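Local coordinates for protein virC2 (Agrobacterium tumefaciens, PDB 2RH3) that enhances T-DNA transfer and virulence, probably by binding DNA through the C-terminal ribbon-helix-helix fold that makes up this chain, at residues D19-I22 with L23-P27; S80-E83 with A84-H88; L109-F112 with F113-K117. One frame throughout, in Å; residues are numbered along the deposited sequence.

Contact 1: residues D19-I22 with L23-P27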
loop_
_atom_site.group_PDB
_atom_site.type_symbol
_atom_site.label_atom_id
_atom_site.label_comp_id
_atom_site.label_asym_id
_atom_site.label_seq_id
_atom_site.Cartn_x
_atom_site.Cartn_y
_atom_site.Cartn_z
ATOM N N ASP A 19 -2.596 -9.202 -10.964
ATOM C CA ASP A 19 -2.192 -10.139 -12.018
ATOM C C ASP A 19 -2.954 -9.911 -13.329
ATOM O O ASP A 19 -2.394 -10.086 -14.403
ATOM C CB ASP A 19 -2.382 -11.590 -11.555
ATOM C CG ASP A 19 -1.434 -11.996 -10.416
ATOM O OD1 ASP A 19 -0.507 -11.241 -10.039
ATOM O OD2 ASP A 19 -1.634 -13.115 -9.893
ATOM N N ASN A 20 -4.231 -9.540 -13.256
ATOM C CA ASN A 20 -4.986 -9.224 -14.453
ATOM C C ASN A 20 -4.605 -7.860 -15.047
ATOM O O ASN A 20 -4.578 -7.695 -16.281
ATOM C CB ASN A 20 -6.482 -9.265 -14.142
ATOM C CG ASN A 20 -7.328 -9.097 -15.375
ATOM O OD1 ASN A 20 -7.227 -9.874 -16.336
ATOM N ND2 ASN A 20 -8.156 -8.059 -15.374
ATOM N N LEU A 21 -4.350 -6.873 -14.184
ATOM C CA LEU A 21 -3.969 -5.556 -14.689
ATOM C C LEU A 21 -2.701 -5.630 -15.512
ATOM O O LEU A 21 -2.605 -4.986 -16.562
ATOM C CB LEU A 21 -3.844 -4.525 -13.551
ATOM C CG LEU A 21 -5.193 -4.056 -12.986
ATOM C CD1 LEU A 21 -5.029 -3.193 -11.765
ATOM C CD2 LEU A 21 -6.042 -3.308 -14.011
ATOM N N ILE A 22 -1.731 -6.434 -15.052
ATOM C CA ILE A 22 -0.446 -6.463 -15.757
ATOM C C ILE A 22 -0.515 -7.180 -17.111
ATOM O O ILE A 22 0.463 -7.189 -17.846
ATOM C CB ILE A 22 0.712 -6.961 -14.900
ATOM C CG1 ILE A 22 0.516 -8.415 -14.454
ATOM C CG2 ILE A 22 0.903 -6.012 -13.705
ATOM C CD1 ILE A 22 1.800 -8.996 -13.795
ATOM N N LEU A 23 -1.663 -7.792 -17.423
ATOM C CA LEU A 23 -1.881 -8.257 -18.795
ATOM C C LEU A 23 -1.992 -7.115 -19.779
ATOM O O LEU A 23 -1.673 -7.297 -20.962
ATOM C CB LEU A 23 -3.137 -9.130 -18.895
ATOM C CG LEU A 23 -3.045 -10.398 -18.075
ATOM C CD1 LEU A 23 -4.326 -11.244 -18.255
ATOM C CD2 LEU A 23 -1.813 -11.277 -18.404
ATOM N N GLN A 24 -2.425 -5.948 -19.304
ATOM C CA GLN A 24 -2.630 -4.802 -20.187
ATOM C C GLN A 24 -1.891 -3.515 -19.831
ATOM O O GLN A 24 -1.720 -2.647 -20.696
ATOM C CB GLN A 24 -4.117 -4.518 -20.376
ATOM C CG GLN A 24 -4.936 -4.385 -19.104
ATOM C CD GLN A 24 -6.423 -4.431 -19.390
ATOM O OE1 GLN A 24 -6.865 -5.121 -20.311
ATOM N NE2 GLN A 24 -7.210 -3.694 -18.603
ATOM N N TYR A 25 -1.477 -3.374 -18.574
ATOM C CA TYR A 25 -0.744 -2.170 -18.158
ATOM C C TYR A 25 0.621 -2.553 -17.561
ATOM O O TYR A 25 0.825 -3.694 -17.138
ATOM C CB TYR A 25 -1.502 -1.391 -17.082
ATOM C CG TYR A 25 -2.952 -1.004 -17.376
ATOM C CD1 TYR A 25 -3.260 0.162 -18.085
ATOM C CD2 TYR A 25 -4.004 -1.772 -16.895
ATOM C CE1 TYR A 25 -4.601 0.534 -18.332
ATOM C CE2 TYR A 25 -5.344 -1.412 -17.135
ATOM C CZ TYR A 25 -5.630 -0.262 -17.850
ATOM O OH TYR A 25 -6.949 0.101 -18.087
ATOM N N SER A 26 1.539 -1.590 -17.476
ATOM C CA SER A 26 2.827 -1.857 -16.808
ATOM C C SER A 26 2.641 -2.200 -15.321
ATOM O O SER A 26 1.606 -1.865 -14.735
ATOM C CB SER A 26 3.764 -0.652 -16.929
ATOM O OG SER A 26 3.302 0.435 -16.135
ATOM N N PRO A 27 3.616 -2.897 -14.707
ATOM C CA PRO A 27 3.537 -3.098 -13.255
ATOM C C PRO A 27 3.360 -1.793 -12.480
ATOM O O PRO A 27 2.571 -1.759 -11.537
ATOM C CB PRO A 27 4.871 -3.778 -12.910
ATOM C CG PRO A 27 5.201 -4.524 -14.128
ATOM C CD PRO A 27 4.773 -3.615 -15.279
HETATM O O HOH W 1 2.855 -5.917 -17.700
#

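Contact 2: residues S80-E83 with A84-H88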
loop_
_atom_site.group_PDB
_atom_site.type_symbol
_atom_site.label_atom_id
_atom_site.label_comp_id
_atom_site.label_asym_id
_atom_site.label_seq_id
_atom_site.Cartn_x
_atom_site.Cartn_y
_atom_site.Cartn_z
ATOM N N SER A 80 -4.821 15.416 10.348
ATOM C CA SER A 80 -5.351 14.621 11.454
ATOM C C SER A 80 -5.113 13.116 11.256
ATOM O O SER A 80 -4.697 12.416 12.185
ATOM C CB SER A 80 -6.844 14.918 11.629
ATOM O OG SER A 80 -7.558 13.776 12.074
ATOM N N LEU A 81 -5.370 12.642 10.039
ATOM C CA LEU A 81 -5.232 11.224 9.691
ATOM C C LEU A 81 -3.770 10.786 9.609
ATOM O O LEU A 81 -3.424 9.671 10.015
ATOM C CB LEU A 81 -5.956 10.917 8.369
ATOM C CG LEU A 81 -7.432 11.330 8.238
ATOM C CD1 LEU A 81 -8.022 10.810 6.936
ATOM C CD2 LEU A 81 -8.275 10.868 9.421
ATOM N N ILE A 82 -2.919 11.664 9.076
ATOM C CA ILE A 82 -1.482 11.394 8.999
ATOM C C ILE A 82 -0.848 11.370 10.386
ATOM O O ILE A 82 0.048 10.566 10.646
ATOM C CB ILE A 82 -0.744 12.360 8.027
ATOM C CG1 ILE A 82 -1.093 12.006 6.584
ATOM C CG2 ILE A 82 0.782 12.319 8.216
ATOM C CD1 ILE A 82 -1.047 10.484 6.257
ATOM N N GLU A 83 -1.337 12.228 11.280
ATOM C CA GLU A 83 -0.939 12.149 12.678
ATOM C C GLU A 83 -1.261 10.767 13.251
ATOM O O GLU A 83 -0.406 10.143 13.880
ATOM C CB GLU A 83 -1.585 13.259 13.519
ATOM C CG GLU A 83 -1.238 13.179 15.007
ATOM C CD GLU A 83 -1.174 14.534 15.693
ATOM O OE1 GLU A 83 -1.908 15.464 15.287
ATOM O OE2 GLU A 83 -0.385 14.665 16.653
ATOM N N ALA A 84 -2.486 10.293 13.017
ATOM C CA ALA A 84 -2.896 8.963 13.459
ATOM C C ALA A 84 -2.008 7.861 12.856
ATOM O O ALA A 84 -1.563 6.961 13.570
ATOM C CB ALA A 84 -4.372 8.725 13.135
ATOM N N ALA A 85 -1.748 7.955 11.550
ATOM C CA ALA A 85 -0.836 7.034 10.853
ATOM C C ALA A 85 0.576 7.035 11.455
ATOM O O ALA A 85 1.118 5.978 11.767
ATOM C CB ALA A 85 -0.770 7.373 9.361
ATOM N N ARG A 86 1.159 8.223 11.607
ATOM C CA ARG A 86 2.503 8.377 12.182
ATOM C C ARG A 86 2.622 7.834 13.602
ATOM O O ARG A 86 3.626 7.218 13.954
ATOM C CB ARG A 86 2.962 9.838 12.136
ATOM C CG ARG A 86 3.691 10.185 10.852
ATOM C CD ARG A 86 4.575 11.399 11.014
ATOM N NE ARG A 86 5.794 11.277 10.205
ATOM C CZ ARG A 86 5.902 11.630 8.926
ATOM N NH1 ARG A 86 4.864 12.135 8.269
ATOM N NH2 ARG A 86 7.062 11.475 8.299
ATOM N N ASN A 87 1.596 8.057 14.419
ATOM C CA ASN A 87 1.586 7.538 15.786
ATOM C C ASN A 87 1.775 6.023 15.821
ATOM O O ASN A 87 2.365 5.481 16.755
ATOM C CB ASN A 87 0.274 7.893 16.489
ATOM C CG ASN A 87 0.180 9.355 16.883
ATOM O OD1 ASN A 87 -0.916 9.849 17.170
ATOM N ND2 ASN A 87 1.313 10.047 16.933
ATOM N N HIS A 88 1.269 5.354 14.787
ATOM C CA HIS A 88 1.286 3.905 14.708
ATOM C C HIS A 88 2.485 3.343 13.958
ATOM O O HIS A 88 3.147 2.427 14.445
ATOM C CB HIS A 88 -0.009 3.407 14.060
ATOM C CG HIS A 88 -0.050 1.928 13.856
ATOM N ND1 HIS A 88 -0.160 1.037 14.901
ATOM C CD2 HIS A 88 -0.013 1.184 12.727
ATOM C CE1 HIS A 88 -0.185 -0.195 14.424
ATOM N NE2 HIS A 88 -0.092 -0.133 13.106
#

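Contact 3: residues L109-F112 with F113-K117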
loop_
_atom_site.group_PDB
_atom_site.type_symbol
_atom_site.label_atom_id
_atom_site.label_comp_id
_atom_site.label_asym_id
_atom_site.label_seq_id
_atom_site.Cartn_x
_atom_site.Cartn_y
_atom_site.Cartn_z
ATOM N N LEU A 109 -1.947 -1.364 0.754
ATOM C CA LEU A 109 -2.029 -2.439 -0.238
ATOM C C LEU A 109 -2.256 -3.797 0.410
ATOM O O LEU A 109 -3.041 -4.596 -0.081
ATOM C CB LEU A 109 -0.769 -2.447 -1.101
ATOM C CG LEU A 109 -0.654 -1.298 -2.097
ATOM C CD1 LEU A 109 0.787 -1.246 -2.627
ATOM C CD2 LEU A 109 -1.656 -1.444 -3.250
ATOM N N ALA A 110 -1.552 -4.062 1.517
ATOM C CA ALA A 110 -1.719 -5.306 2.237
ATOM C C ALA A 110 -3.192 -5.515 2.611
ATOM O O ALA A 110 -3.698 -6.618 2.516
ATOM C CB ALA A 110 -0.832 -5.320 3.473
ATOM N N CYS A 111 -3.844 -4.428 3.020
ATOM C CA CYS A 111 -5.264 -4.403 3.369
ATOM C C CYS A 111 -6.176 -4.692 2.162
ATOM O O CYS A 111 -7.135 -5.460 2.264
ATOM C CB CYS A 111 -5.606 -3.043 3.991
ATOM S SG CYS A 111 -7.241 -2.929 4.706
ATOM N N PHE A 112 -5.855 -4.078 1.025
ATOM C CA PHE A 112 -6.591 -4.263 -0.224
ATOM C C PHE A 112 -6.481 -5.732 -0.662
ATOM O O PHE A 112 -7.482 -6.371 -1.015
ATOM C CB PHE A 112 -5.993 -3.339 -1.305
ATOM C CG PHE A 112 -6.710 -3.409 -2.615
ATOM C CD1 PHE A 112 -7.691 -2.470 -2.936
ATOM C CD2 PHE A 112 -6.405 -4.406 -3.537
ATOM C CE1 PHE A 112 -8.375 -2.542 -4.164
ATOM C CE2 PHE A 112 -7.084 -4.488 -4.749
ATOM C CZ PHE A 112 -8.058 -3.550 -5.065
ATOM N N PHE A 113 -5.259 -6.272 -0.627
ATOM C CA PHE A 113 -5.023 -7.649 -1.040
ATOM C C PHE A 113 -5.703 -8.662 -0.103
ATOM O O PHE A 113 -6.229 -9.661 -0.573
ATOM C CB PHE A 113 -3.536 -7.968 -1.160
ATOM C CG PHE A 113 -2.776 -7.092 -2.139
ATOM C CD1 PHE A 113 -3.364 -6.634 -3.341
ATOM C CD2 PHE A 113 -1.448 -6.762 -1.874
ATOM C CE1 PHE A 113 -2.636 -5.827 -4.234
ATOM C CE2 PHE A 113 -0.714 -5.978 -2.766
ATOM C CZ PHE A 113 -1.315 -5.503 -3.943
ATOM N N ALA A 114 -5.689 -8.397 1.207
ATOM C CA ALA A 114 -6.358 -9.294 2.163
ATOM C C ALA A 114 -7.873 -9.287 1.950
ATOM O O ALA A 114 -8.541 -10.322 2.087
ATOM C CB ALA A 114 -6.008 -8.917 3.608
ATOM N N ARG A 115 -8.404 -8.116 1.590
ATOM C CA ARG A 115 -9.840 -7.960 1.339
ATOM C C ARG A 115 -10.213 -8.759 0.094
ATOM O O ARG A 115 -11.228 -9.453 0.076
ATOM C CB ARG A 115 -10.206 -6.482 1.177
ATOM C CG ARG A 115 -11.732 -6.216 1.176
ATOM C CD ARG A 115 -12.055 -4.710 1.062
ATOM N NE ARG A 115 -11.396 -3.880 2.080
ATOM C CZ ARG A 115 -11.830 -3.703 3.334
ATOM N NH1 ARG A 115 -12.939 -4.297 3.768
ATOM N NH2 ARG A 115 -11.147 -2.922 4.160
ATOM N N GLU A 116 -9.368 -8.674 -0.933
ATOM C CA GLU A 116 -9.533 -9.494 -2.141
ATOM C C GLU A 116 -9.639 -10.977 -1.796
ATOM O O GLU A 116 -10.564 -11.656 -2.214
ATOM C CB GLU A 116 -8.331 -9.334 -3.057
ATOM C CG GLU A 116 -8.434 -8.305 -4.121
ATOM C CD GLU A 116 -7.305 -8.468 -5.137
ATOM O OE1 GLU A 116 -6.222 -7.915 -4.892
ATOM O OE2 GLU A 116 -7.515 -9.152 -6.170
ATOM N N LYS A 117 -8.671 -11.468 -1.033
ATOM C CA LYS A 117 -8.601 -12.876 -0.657
ATOM C C LYS A 117 -9.851 -13.300 0.120
ATOM O O LYS A 117 -10.457 -14.327 -0.183
ATOM C CB LYS A 117 -7.333 -13.128 0.158
ATOM C CG LYS A 117 -6.971 -14.590 0.337
ATOM C CD LYS A 117 -5.660 -14.730 1.098
ATOM C CE LYS A 117 -5.220 -16.186 1.241
ATOM N NZ LYS A 117 -5.885 -16.891 2.372
#

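Contact 1: residues D19-I22 with L23-P27
D19 meets L23 through its backbone: the carbonyl O of D19 lies 3.7 Å from L23 CG. Its OD2 is hydrogen-bonded to E13 N. N20 O takes the amide N of L23 at 3.1 Å. That bond is bent, 144° at the hydrogen, and the donor stands above the carbonyl plane. The two side chains cross at about a right angle, with N20 OD1 near L23 CD1. L21 O is gripped twice. Y25 N reaches it in the carbonyl plane at 2.8 Å, and Q24 N from above that plane at 2.9 Å. With CG beside the backbone N (chi1 -53°), the Y25 ring is brought over to L21 and crosses its side chain at a slant, L21 CD2 touching Y25 CE2 at 3.7 Å. I22 CA directs a C-H at Y25 O, 3.3 Å away. One water donates to both I22 O and Y25 O and bridges the turn. I22 CG2 ends 4.0 Å from P27 CA. This surface stretch runs from the end of helix 16-21 through a turn into helix 27-47. S26 N-caps the latter, its OG bonded to K29 N. L21, I22 and Y25 lie on S30 of that helix, and L21 also touches I34.

Contact 2: residues S80-E83 with A84-H88
R86 N donates to I82 O at 2.8 Å in the straightest bond of this helical run, 170° at the hydrogen. A85 N reaches L81 O at the same length. N87 N to E83 O and A84 N to S80 O continue the i to i+4 ladder, the last being longer at 3.2 Å. With CG beside the backbone N (chi1 -74°), N87 CG packs closely on E83 O at 3.2 Å, while the bond to that oxygen comes from the backbone N. The E83 side chain, CG anti to the backbone N, crosses N87 obliquely. N87 OD1 lies 4.0 Å from E83 CG, and the carboxylate and amide planes are 54° apart. These residues make up nearly all of helix 79-89, which follows strand 71-76 of the antiparallel ribbon and precedes helix 97-118 in the ribbon-helix-helix fold. On another side of the helix, R86 bends at chi3. I82 CG2 sits at the edge of its guanidinium, 4.1 Å from R86 NH1. The same guanidinium makes a cation-pi contact with F100 and a long, weak ion pair with D90. A85 CB rests 3.5 Å from I82 O, and I82 CD1 comes loosely against A85 CB. I82 packs further on F77 and L104. L81 lies on L46 and A47 of helix 27-47, while A85 touches both L46 and F100.

Contact 3: residues L109-F112 with F113-K117
F113 lies back along L109, four residues earlier, and its ring meets both backbone and side chain there. CB starts beside L109 O. CG is already closer, 3.2 Å from L109 O. With CG beside the backbone N (chi1 -58°), the ring swings under that carbonyl. L109 O stands 3.1 Å above one face, offset toward the CG-CD2 bond. Going round the ring, CD1 touches F112 CD2 at 3.8 Å. On the other branch, F113 CE2 meets L109 CB at 3.9 Å. The tip, F113 CZ, reaches L109 CD2 at 4.1 Å, and the two side chains lie side by side, pointing the same way. L109 O also accepts the amide N of F113 at 2.8 Å, nearly along the C=O axis. The oxygen is bonded by the N-H, and the ring face only packs against it. This is the largely buried last part of helix 97-118, the final helix of the ribbon-helix-helix domain. The F113 ring is edge-to-face with Y58, and L109 packs on I34 and L35 of helix 27-47. One turn on, E116 slants across F112. E116 OE1 lies at the ring edge, near its plane, 3.5 Å from F112 CE2. Carboxylate and ring planes are 62° apart, and the ring hydrogens probably give the oxygen a mildly favourable field. The buried carboxylate is satisfied by S15 OG at OE1 and I17 N at OE2. The start of helix 16-21 would therefore tend to stabilise its negative charge. F112 touches I17 of that helix and I34.

How the contacts relate
Contact 3 is the buried one. Contact 2 is partly buried, and contact 1 lies on the surface with no buried residue. Contacts 1 and 2 sit on opposite sides of the chain's centre, their own centres about 32 Å apart. Helix 27-47 is a shared neighbour: all three place side chains on it, and contacts 1 and 3 both reach I34. Contact 3 also meets helix 16-21, whose far end leads into the turn of contact 1. Contacts 2 and 3 lie on successive helices. Their chemistry follows their place. Contact 1 relies on turn hydrogen bonds and a bridging water, contact 2 mixes alanine packing with charged groups, and contact 3 combines aromatic rings with a buried carboxylate.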